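Local coordinates for protein mandalate racemase/muconate lactonizing enzyme (Unidentified, PDB 4E4U) that is a putative member of the mandelate racemase/muconate lactonizing enzyme group of the enolase superfamily, whose exact reaction and substrate are not established, at residues 177-188 / 212-223; 254-263 / 275-286. All coordinates share one frame; numbering follows the deposited sequence. Where two conformers were deposited one is given.

Contact 1 (177-188 / 212-223); sequences HQLSLEVLDRCE and MVPSSAIRLAKR
The guanidinium groups of Arg219 and Arg223 are both covered on one face by Leu184. Its CB sits over the centre of the Arg223 group, 3.6 Å from Arg223 CZ, while its CD1 covers the rim of the Arg219 group. Leu181 CD2 meets Arg219 at the edge, in plane. The edge of Arg223 receives Asp185 OD1 at 2.9 Å from Arg223 NH1, through the anti lone pair, although carboxylate and guanidinium planes are turned 45° apart. Glu188 OE1 makes a second salt bridge to Arg223 NH1, but its hydrogen bond is bent and weak. The Arg223 chain, extended from CG to NE, lies as a knob among Leu181, Leu184, Asp185 and Glu188, and water 3 joins its NH2 to Asp185 OD1.

Nearer the helix starts, the Gln178 amide spans two residues of helix 214-224. Its chain bends at chi2 (83°), bringing OE1 to 3.0 Å from Arg219 NH1 and NE2 to 3.0 Å from Ser215 OG, the latter in the amide plane. Ser216 OG accepts from Leu179 N at 3.0 Å and donates to water 1, which also bonds Gln178 OE1 and Leu179 O. Beside these polar groups Leu179 CD1 meets Met212 SD, and Leu220 packs against Leu184 CD2 and Cys187 CB. Helices 181-198 and 214-224 are neighbours on the outside of the enolase-type barrel; the axes of 181-188 and 214-223 cross at -38°.

Asp185 also bonds Ser200 of a second subunit, and Glu188 pairs with Lys226. Arg223 divides its charge between Asp185, Glu188 and Asp228 of that subunit, whereas buried Arg219 takes its acids, Asp228 and Asp203, from the subunit alone, which probably keeps both ionised and couples helix packing to assembly.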
loop_
_atom_site.group_PDB
_atom_site.type_symbol
_atom_site.label_atom_id
_atom_site.label_comp_id
_atom_site.label_asym_id
_atom_site.label_seq_id
_atom_site.Cartn_x
_atom_site.Cartn_y
_atom_site.Cartn_z
ATOM N N HIS A 177 -6.891 -28.335 -0.603
ATOM C CA HIS A 177 -6.674 -29.086 0.625
ATOM C C HIS A 177 -5.183 -29.070 0.983
ATOM O O HIS A 177 -4.371 -28.438 0.298
ATOM C CB HIS A 177 -7.234 -30.508 0.509
ATOM C CG HIS A 177 -6.694 -31.274 -0.658
ATOM N ND1 HIS A 177 -7.429 -31.504 -1.799
ATOM C CD2 HIS A 177 -5.484 -31.842 -0.864
ATOM C CE1 HIS A 177 -6.699 -32.200 -2.655
ATOM N NE2 HIS A 177 -5.513 -32.415 -2.111
ATOM N N GLN A 178 -4.827 -29.745 2.066
ATOM C CA GLN A 178 -3.456 -29.728 2.570
ATOM C C GLN A 178 -2.815 -31.090 2.307
ATOM O O GLN A 178 -3.195 -32.089 2.925
ATOM C CB GLN A 178 -3.465 -29.393 4.067
ATOM C CG GLN A 178 -2.090 -29.284 4.723
ATOM C CD GLN A 178 -1.403 -27.926 4.555
ATOM O OE1 GLN A 178 -0.185 -27.869 4.367
ATOM N NE2 GLN A 178 -2.161 -26.836 4.677
ATOM N N LEU A 179 -1.855 -31.139 1.382
ATOM C CA LEU A 179 -1.235 -32.411 1.003
ATOM C C LEU A 179 -0.571 -33.094 2.189
ATOM O O LEU A 179 0.083 -32.449 3.007
ATOM C CB LEU A 179 -0.175 -32.209 -0.079
ATOM C CG LEU A 179 -0.630 -31.564 -1.381
ATOM C CD1 LEU A 179 0.549 -31.467 -2.342
ATOM C CD2 LEU A 179 -1.781 -32.339 -2.008
ATOM N N SER A 180 -0.723 -34.411 2.262
ATOM C CA SER A 180 -0.072 -35.200 3.303
ATOM C C SER A 180 1.437 -35.249 3.097
ATOM O O SER A 180 1.937 -34.994 2.001
ATOM C CB SER A 180 -0.596 -36.632 3.274
ATOM O OG SER A 180 -0.070 -37.311 2.146
ATOM N N LEU A 181 2.162 -35.608 4.150
ATOM C CA LEU A 181 3.607 -35.801 4.045
ATOM C C LEU A 181 3.973 -36.852 3.000
ATOM O O LEU A 181 4.944 -36.684 2.269
ATOM C CB LEU A 181 4.200 -36.203 5.393
ATOM C CG LEU A 181 4.199 -35.089 6.436
ATOM C CD1 LEU A 181 4.460 -35.692 7.805
ATOM C CD2 LEU A 181 5.235 -34.023 6.100
ATOM N N GLU A 182 3.215 -37.942 2.930
ATOM C CA GLU A 182 3.520 -38.968 1.939
ATOM C C GLU A 182 3.370 -38.440 0.512
ATOM O O GLU A 182 4.163 -38.782 -0.371
ATOM C CB GLU A 182 2.666 -40.209 2.164
ATOM C CG GLU A 182 3.129 -40.997 3.369
ATOM C CD GLU A 182 2.304 -42.234 3.612
ATOM O OE1 GLU A 182 1.057 -42.149 3.531
ATOM O OE2 GLU A 182 2.909 -43.288 3.891
ATOM N N VAL A 183 2.371 -37.594 0.278
ATOM C CA VAL A 183 2.208 -37.014 -1.049
ATOM C C VAL A 183 3.310 -35.986 -1.322
ATOM O O VAL A 183 3.877 -35.966 -2.414
ATOM C CB VAL A 183 0.798 -36.434 -1.252
ATOM C CG1 VAL A 183 0.712 -35.632 -2.544
ATOM C CG2 VAL A 183 -0.227 -37.565 -1.255
ATOM N N LEU A 184 3.646 -35.162 -0.327
ATOM C CA LEU A 184 4.756 -34.223 -0.485
ATOM C C LEU A 184 6.046 -34.974 -0.814
ATOM O O LEU A 184 6.799 -34.567 -1.699
ATOM C CB LEU A 184 4.944 -33.367 0.769
ATOM C CG LEU A 184 3.821 -32.378 1.101
ATOM C CD1 LEU A 184 3.995 -31.804 2.500
ATOM C CD2 LEU A 184 3.786 -31.249 0.073
ATOM N N ASP A 185 6.293 -36.078 -0.110
ATOM C CA ASP A 185 7.469 -36.900 -0.374
ATOM C C ASP A 185 7.469 -37.420 -1.811
ATOM O O ASP A 185 8.504 -37.437 -2.478
ATOM C CB ASP A 185 7.509 -38.112 0.565
ATOM C CG ASP A 185 7.913 -37.760 1.989
ATOM O OD1 ASP A 185 8.394 -36.635 2.237
ATOM O OD2 ASP A 185 7.766 -38.639 2.864
ATOM N N ARG A 186 6.306 -37.863 -2.277
ATOM C CA ARG A 186 6.188 -38.413 -3.622
ATOM C C ARG A 186 6.454 -37.336 -4.671
ATOM O O ARG A 186 7.109 -37.594 -5.679
ATOM C CB ARG A 186 4.806 -39.035 -3.830
ATOM C CG ARG A 186 4.605 -39.629 -5.208
ATOM C CD ARG A 186 3.256 -40.305 -5.308
ATOM N NE ARG A 186 2.171 -39.325 -5.313
ATOM C CZ ARG A 186 0.956 -39.540 -4.817
ATOM N NH1 ARG A 186 0.655 -40.691 -4.227
ATOM N NH2 ARG A 186 0.037 -38.593 -4.893
ATOM N N CYS A 187 5.955 -36.128 -4.430
ATOM C CA CYS A 187 6.176 -35.023 -5.362
ATOM C C CYS A 187 7.666 -34.746 -5.517
ATOM O O CYS A 187 8.174 -34.575 -6.631
ATOM C CB CYS A 187 5.474 -33.750 -4.880
ATOM S SG CYS A 187 3.679 -33.807 -4.964
ATOM N N GLU A 188 8.364 -34.727 -4.387
ATOM C CA GLU A 188 9.799 -34.501 -4.367
ATOM C C GLU A 188 10.533 -35.632 -5.090
ATOM O O GLU A 188 11.472 -35.386 -5.856
ATOM C CB GLU A 188 10.272 -34.407 -2.917
ATOM C CG GLU A 188 11.367 -33.411 -2.692
ATOM C CD GLU A 188 11.818 -33.350 -1.249
ATOM O OE1 GLU A 188 10.965 -33.381 -0.321
ATOM O OE2 GLU A 188 13.040 -33.258 -1.048
ATOM N N MET A 212 -4.256 -27.592 -3.963
ATOM C CA MET A 212 -3.806 -27.095 -2.668
ATOM C C MET A 212 -4.398 -25.771 -2.225
ATOM O O MET A 212 -4.722 -24.912 -3.048
ATOM C CB MET A 212 -2.282 -26.938 -2.700
ATOM C CG MET A 212 -1.549 -28.258 -2.707
ATOM S SD MET A 212 0.093 -28.146 -3.384
ATOM C CE MET A 212 -0.349 -28.010 -5.104
ATOM N N VAL A 213 -4.505 -25.609 -0.911
ATOM C CA VAL A 213 -4.594 -24.277 -0.326
ATOM C C VAL A 213 -3.184 -23.659 -0.373
ATOM O O VAL A 213 -2.184 -24.376 -0.459
ATOM C CB VAL A 213 -5.131 -24.313 1.123
ATOM C CG1 VAL A 213 -6.547 -24.855 1.151
ATOM C CG2 VAL A 213 -4.214 -25.128 2.046
ATOM N N PRO A 214 -3.088 -22.321 -0.337
ATOM C CA PRO A 214 -1.766 -21.691 -0.469
ATOM C C PRO A 214 -0.733 -22.155 0.553
ATOM O O PRO A 214 0.432 -22.300 0.194
ATOM C CB PRO A 214 -2.055 -20.186 -0.319
ATOM C CG PRO A 214 -3.484 -20.073 0.058
ATOM C CD PRO A 214 -4.179 -21.334 -0.340
ATOM N N SER A 215 -1.130 -22.411 1.793
ATOM C CA SER A 215 -0.138 -22.807 2.789
ATOM C C SER A 215 0.505 -24.155 2.430
ATOM O O SER A 215 1.695 -24.386 2.697
ATOM C CB SER A 215 -0.747 -22.838 4.193
ATOM O OG SER A 215 -1.657 -23.913 4.328
ATOM N N SER A 216 -0.278 -25.033 1.812
ATOM C CA SER A 216 0.215 -26.333 1.365
ATOM C C SER A 216 1.086 -26.190 0.126
ATOM O O SER A 216 2.147 -26.815 0.025
ATOM C CB SER A 216 -0.959 -27.276 1.104
ATOM O OG SER A 216 -0.528 -28.541 0.631
ATOM N N ALA A 217 0.648 -25.359 -0.819
ATOM C CA ALA A 217 1.448 -25.076 -2.009
ATOM C C ALA A 217 2.820 -24.519 -1.647
ATOM O O ALA A 217 3.820 -24.851 -2.280
ATOM C CB ALA A 217 0.714 -24.130 -2.943
ATOM N N ILE A 218 2.874 -23.671 -0.628
ATOM C CA ILE A 218 4.149 -23.120 -0.176
ATOM C C ILE A 218 5.054 -24.201 0.431
ATOM O O ILE A 218 6.257 -24.261 0.123
ATOM C CB ILE A 218 3.919 -21.925 0.783
ATOM C CG1 ILE A 218 3.361 -20.746 -0.020
ATOM C CG2 ILE A 218 5.207 -21.535 1.515
ATOM C CD1 ILE A 218 2.769 -19.653 0.842
ATOM N N ARG A 219 4.490 -25.073 1.267
ATOM C CA ARG A 219 5.246 -26.213 1.797
ATOM C C ARG A 219 5.822 -27.059 0.662
ATOM O O ARG A 219 6.986 -27.461 0.699
ATOM C CB ARG A 219 4.381 -27.082 2.718
ATOM C CG ARG A 219 4.139 -26.469 4.089
ATOM C CD ARG A 219 3.239 -27.348 4.930
ATOM N NE ARG A 219 3.839 -28.645 5.245
ATOM C CZ ARG A 219 3.151 -29.699 5.671
ATOM N NH1 ARG A 219 1.833 -29.622 5.827
ATOM N NH2 ARG A 219 3.779 -30.835 5.939
ATOM N N LEU A 220 5.010 -27.301 -0.365
ATOM C CA LEU A 220 5.456 -28.101 -1.501
ATOM C C LEU A 220 6.554 -27.379 -2.278
ATOM O O LEU A 220 7.575 -27.970 -2.620
ATOM C CB LEU A 220 4.279 -28.437 -2.419
ATOM C CG LEU A 220 4.652 -29.188 -3.704
ATOM C CD1 LEU A 220 5.427 -30.474 -3.408
ATOM C CD2 LEU A 220 3.393 -29.482 -4.526
ATOM N N ALA A 221 6.354 -26.091 -2.543
ATOM C CA ALA A 221 7.345 -25.322 -3.291
ATOM C C ALA A 221 8.727 -25.374 -2.637
ATOM O O ALA A 221 9.735 -25.527 -3.327
ATOM C CB ALA A 221 6.889 -23.880 -3.467
ATOM N N LYS A 222 8.784 -25.270 -1.310
ATOM C CA LYS A 222 10.084 -25.289 -0.633
ATOM C C LYS A 222 10.825 -26.595 -0.894
ATOM O O LYS A 222 12.043 -26.590 -1.023
ATOM C CB LYS A 222 9.953 -25.022 0.870
ATOM C CG LYS A 222 9.341 -23.670 1.248
ATOM C CD LYS A 222 9.601 -22.542 0.244
ATOM C CE LYS A 222 10.930 -21.852 0.463
ATOM N NZ LYS A 222 11.054 -20.655 -0.430
ATOM N N ARG A 223 10.087 -27.697 -0.995
ATOM C CA ARG A 223 10.670 -29.000 -1.301
ATOM C C ARG A 223 11.136 -29.130 -2.740
ATOM O O ARG A 223 12.096 -29.853 -3.026
ATOM C CB ARG A 223 9.660 -30.100 -1.017
ATOM C CG ARG A 223 9.412 -30.346 0.452
ATOM C CD ARG A 223 8.177 -31.191 0.602
ATOM N NE ARG A 223 7.885 -31.622 1.966
ATOM C CZ ARG A 223 8.060 -32.860 2.415
ATOM N NH1 ARG A 223 8.572 -33.800 1.626
ATOM N NH2 ARG A 223 7.711 -33.160 3.654
HETATM O O HOH W 1 0.964 -29.741 2.585
HETATM O O HOH W 2 0.399 -32.088 5.682
HETATM O O HOH W 3 8.641 -35.633 4.818
#

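Contact 2 (254-263 / 275-286); sequences PIATGERLTT and GASILQLNVARV
Ala256 and Ile278 pair in the parallel strands of a beta-alpha-beta unit, part of the enolase-type barrel, in which helix 263-272 connects strand 255-257 to strand 278-279. Packing is tight along the strands. Thr257 N donates to Ile278 O at 3.1 Å, nearly in line with the carbonyl, and Gln280 N donates to Thr257 O at 2.8 Å from above its carbonyl plane. Ala256 CB lies 3.8 Å from Ile278 CB and also meets the amide of Gln280, whose NE2 bonds Glu233 of the neighbouring strand. At the strand start, Ile255 O takes Ser277 N and, weakly, Ile278 N.

Beyond Gly258 the backbones diverge and water fills in. Water 6 joins Glu259 N and OE2 to Gln280 OE1; water 5 links Gly258 O and Leu261 O, across the type I turn, to Asn282 N. Direct bonds resume farther on. Thr262 OG1, anti to its own N (chi1 -176°), donates to Arg285 O at 2.8 Å. Arg285, bent at chi3 (-83°), turns back to the turn, where its NH1 bonds Glu259 O at 2.9 Å, with that oxygen only 2° out of the guanidinium plane.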
loop_
_atom_site.group_PDB
_atom_site.type_symbol
_atom_site.label_atom_id
_atom_site.label_comp_id
_atom_site.label_asym_id
_atom_site.label_seq_id
_atom_site.Cartn_x
_atom_site.Cartn_y
_atom_site.Cartn_z
ATOM N N PRO A 254 8.966 -20.142 -10.737
ATOM C CA PRO A 254 7.928 -19.373 -11.438
ATOM C C PRO A 254 6.550 -20.008 -11.293
ATOM O O PRO A 254 6.432 -21.228 -11.413
ATOM C CB PRO A 254 8.382 -19.439 -12.900
ATOM C CG PRO A 254 9.861 -19.582 -12.814
ATOM C CD PRO A 254 10.073 -20.514 -11.637
ATOM N N ILE A 255 5.528 -19.199 -11.028
ATOM C CA ILE A 255 4.157 -19.694 -11.015
ATOM C C ILE A 255 3.538 -19.540 -12.395
ATOM O O ILE A 255 3.595 -18.464 -13.003
ATOM C CB ILE A 255 3.280 -18.970 -9.971
ATOM C CG1 ILE A 255 3.906 -19.088 -8.571
ATOM C CG2 ILE A 255 1.853 -19.517 -9.996
ATOM C CD1 ILE A 255 4.277 -20.504 -8.146
ATOM N N ALA A 256 2.981 -20.639 -12.901
ATOM C CA ALA A 256 2.259 -20.643 -14.169
ATOM C C ALA A 256 0.803 -20.948 -13.891
ATOM O O ALA A 256 0.487 -21.838 -13.104
ATOM C CB ALA A 256 2.840 -21.693 -15.119
ATOM N N THR A 257 -0.093 -20.227 -14.547
ATOM C CA THR A 257 -1.503 -20.544 -14.423
ATOM C C THR A 257 -2.289 -19.951 -15.574
ATOM O O THR A 257 -1.768 -19.138 -16.337
ATOM C CB THR A 257 -2.072 -20.059 -13.073
ATOM O OG1 THR A 257 -3.254 -20.802 -12.776
ATOM C CG2 THR A 257 -2.361 -18.554 -13.097
ATOM N N GLY A 258 -3.552 -20.336 -15.693
ATOM C CA GLY A 258 -4.431 -19.651 -16.619
ATOM C C GLY A 258 -5.375 -20.499 -17.429
ATOM O O GLY A 258 -6.261 -19.953 -18.091
ATOM N N GLU A 259 -5.217 -21.821 -17.399
ATOM C CA GLU A 259 -6.055 -22.654 -18.264
ATOM C C GLU A 259 -7.528 -22.616 -17.876
ATOM O O GLU A 259 -8.386 -22.977 -18.680
ATOM C CB GLU A 259 -5.574 -24.095 -18.289
ATOM C CG GLU A 259 -5.936 -24.893 -17.063
ATOM C CD GLU A 259 -5.157 -26.180 -16.997
ATOM O OE1 GLU A 259 -5.760 -27.260 -17.167
ATOM O OE2 GLU A 259 -3.925 -26.103 -16.792
ATOM N N ARG A 260 -7.823 -22.171 -16.654
ATOM C CA ARG A 260 -9.207 -22.061 -16.197
ATOM C C ARG A 260 -9.671 -20.617 -16.072
ATOM O O ARG A 260 -10.732 -20.356 -15.504
ATOM C CB ARG A 260 -9.402 -22.810 -14.879
ATOM C CG ARG A 260 -9.311 -24.309 -15.056
ATOM C CD ARG A 260 -9.593 -25.027 -13.777
ATOM N NE ARG A 260 -8.417 -25.141 -12.929
ATOM C CZ ARG A 260 -8.437 -25.641 -11.700
ATOM N NH1 ARG A 260 -9.597 -25.965 -11.126
ATOM N NH2 ARG A 260 -7.300 -25.787 -11.035
ATOM N N LEU A 261 -8.887 -19.685 -16.615
ATOM C CA LEU A 261 -9.260 -18.268 -16.634
ATOM C C LEU A 261 -9.737 -17.875 -18.025
ATOM O O LEU A 261 -9.442 -18.553 -19.012
ATOM C CB LEU A 261 -8.077 -17.393 -16.210
ATOM C CG LEU A 261 -7.449 -17.762 -14.862
ATOM C CD1 LEU A 261 -6.391 -16.725 -14.493
ATOM C CD2 LEU A 261 -8.481 -17.898 -13.753
ATOM N N THR A 262 -10.471 -16.779 -18.106
ATOM C CA THR A 262 -11.001 -16.342 -19.382
ATOM C C THR A 262 -11.102 -14.822 -19.435
ATOM O O THR A 262 -11.403 -14.177 -18.428
ATOM C CB THR A 262 -12.377 -16.989 -19.674
ATOM O OG1 THR A 262 -12.812 -16.594 -20.979
ATOM C CG2 THR A 262 -13.419 -16.598 -18.617
ATOM N N THR A 263 -10.871 -14.275 -20.628
ATOM C CA THR A 263 -10.848 -12.839 -20.936
ATOM C C THR A 263 -9.662 -12.074 -20.362
ATOM O O THR A 263 -9.063 -12.455 -19.346
ATOM C CB THR A 263 -12.143 -12.063 -20.536
ATOM O OG1 THR A 263 -12.104 -11.685 -19.148
ATOM C CG2 THR A 263 -13.412 -12.849 -20.861
ATOM N N GLY A 275 0.201 -12.602 -9.394
ATOM C CA GLY A 275 -0.195 -13.988 -9.204
ATOM C C GLY A 275 0.534 -15.033 -10.027
ATOM O O GLY A 275 0.571 -16.198 -9.630
ATOM N N ALA A 276 1.097 -14.644 -11.168
ATOM C CA ALA A 276 1.803 -15.588 -12.032
ATOM C C ALA A 276 2.692 -14.833 -12.998
ATOM O O ALA A 276 2.412 -13.683 -13.338
ATOM C CB ALA A 276 0.813 -16.461 -12.798
ATOM N N SER A 277 3.755 -15.489 -13.460
ATOM C CA SER A 277 4.656 -14.893 -14.444
ATOM C C SER A 277 4.614 -15.624 -15.778
ATOM O O SER A 277 5.273 -15.217 -16.732
ATOM C CB SER A 277 6.085 -14.873 -13.923
ATOM O OG SER A 277 6.519 -16.185 -13.630
ATOM N N ILE A 278 3.853 -16.713 -15.832
ATOM C CA ILE A 278 3.703 -17.503 -17.047
ATOM C C ILE A 278 2.213 -17.768 -17.206
ATOM O O ILE A 278 1.589 -18.357 -16.325
ATOM C CB ILE A 278 4.491 -18.827 -16.951
ATOM C CG1 ILE A 278 5.996 -18.545 -16.831
ATOM C CG2 ILE A 278 4.228 -19.717 -18.162
ATOM C CD1 ILE A 278 6.816 -19.754 -16.392
ATOM N N LEU A 279 1.639 -17.293 -18.312
ATOM C CA LEU A 279 0.198 -17.368 -18.527
ATOM C C LEU A 279 -0.166 -18.493 -19.474
ATOM O O LEU A 279 0.247 -18.503 -20.640
ATOM C CB LEU A 279 -0.339 -16.055 -19.089
ATOM C CG LEU A 279 -0.056 -14.802 -18.285
ATOM C CD1 LEU A 279 -0.840 -13.623 -18.852
ATOM C CD2 LEU A 279 -0.395 -15.006 -16.825
ATOM N N GLN A 280 -0.957 -19.428 -18.964
ATOM C CA GLN A 280 -1.339 -20.625 -19.693
ATOM C C GLN A 280 -2.753 -20.515 -20.249
ATOM O O GLN A 280 -3.604 -21.381 -20.036
ATOM C CB GLN A 280 -1.191 -21.838 -18.787
ATOM C CG GLN A 280 0.223 -21.988 -18.260
ATOM C CD GLN A 280 0.357 -23.096 -17.255
ATOM O OE1 GLN A 280 -0.366 -23.136 -16.258
ATOM N NE2 GLN A 280 1.300 -24.002 -17.500
ATOM N N LEU A 281 -2.995 -19.443 -20.988
ATOM C CA LEU A 281 -4.273 -19.273 -21.653
ATOM C C LEU A 281 -4.537 -20.438 -22.610
ATOM O O LEU A 281 -3.610 -20.980 -23.231
ATOM C CB LEU A 281 -4.286 -17.934 -22.403
ATOM C CG LEU A 281 -3.273 -17.757 -23.542
ATOM C CD1 LEU A 281 -3.804 -18.244 -24.889
ATOM C CD2 LEU A 281 -2.844 -16.303 -23.654
ATOM N N ASN A 282 -5.803 -20.818 -22.730
ATOM C CA ASN A 282 -6.235 -21.712 -23.792
ATOM C C ASN A 282 -7.044 -20.862 -24.762
ATOM O O ASN A 282 -8.053 -20.250 -24.366
ATOM C CB ASN A 282 -7.053 -22.876 -23.237
ATOM C CG ASN A 282 -7.395 -23.901 -24.299
ATOM O OD1 ASN A 282 -7.922 -23.558 -25.363
ATOM N ND2 ASN A 282 -7.109 -25.166 -24.016
ATOM N N VAL A 283 -6.601 -20.809 -26.014
ATOM C CA VAL A 283 -7.227 -19.928 -27.008
ATOM C C VAL A 283 -8.680 -20.285 -27.274
ATOM O O VAL A 283 -9.444 -19.452 -27.759
ATOM C CB VAL A 283 -6.454 -19.885 -28.354
ATOM C CG1 VAL A 283 -5.063 -19.319 -28.152
ATOM C CG2 VAL A 283 -6.383 -21.272 -28.995
ATOM N N ALA A 284 -9.053 -21.526 -26.962
ATOM C CA ALA A 284 -10.428 -21.999 -27.133
ATOM C C ALA A 284 -11.319 -21.734 -25.909
ATOM O O ALA A 284 -12.492 -22.103 -25.899
ATOM C CB ALA A 284 -10.436 -23.478 -27.504
ATOM N N ARG A 285 -10.760 -21.088 -24.887
ATOM C CA ARG A 285 -11.514 -20.689 -23.693
ATOM C C ARG A 285 -11.517 -19.182 -23.436
ATOM O O ARG A 285 -12.499 -18.648 -22.914
ATOM C CB ARG A 285 -10.971 -21.405 -22.445
ATOM C CG ARG A 285 -11.375 -20.762 -21.115
ATOM C CD ARG A 285 -11.111 -21.687 -19.956
ATOM N NE ARG A 285 -12.202 -22.641 -19.796
ATOM C CZ ARG A 285 -12.123 -23.800 -19.150
ATOM N NH1 ARG A 285 -10.972 -24.212 -18.621
ATOM N NH2 ARG A 285 -13.208 -24.554 -19.040
ATOM N N VAL A 286 -10.428 -18.491 -23.767
ATOM C CA VAL A 286 -10.275 -17.112 -23.288
ATOM C C VAL A 286 -11.096 -16.058 -24.018
ATOM O O VAL A 286 -11.206 -14.931 -23.535
ATOM C CB VAL A 286 -8.787 -16.645 -23.245
ATOM C CG1 VAL A 286 -7.987 -17.504 -22.288
ATOM C CG2 VAL A 286 -8.172 -16.619 -24.640
HETATM O O HOH W 4 5.980 -16.092 -10.612
HETATM O O HOH W 5 -7.709 -20.298 -20.573
HETATM O O HOH W 6 -3.141 -23.494 -16.163
#

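How the contacts relate
Contact 1 closes before contact 2 opens along the chain, and all four segments belong to the enolase C-terminal domain-like region. Contact 1 joins helices 181-198 and 214-224 on the outside of the barrel; contact 2 joins strands 255-257 and 278-279 within it. Their centres are about 22 Å apart, and their nearest atoms, about 6 Å apart, do not touch. Strand 231-233 lies between them: Phe232 packs against helix 214-224, while Trp231 touches Ala256 and Ile278. One contact thus ties the helical layer to a second subunit, and the other builds the barrel wall, whose turn at Arg260 meets a third subunit.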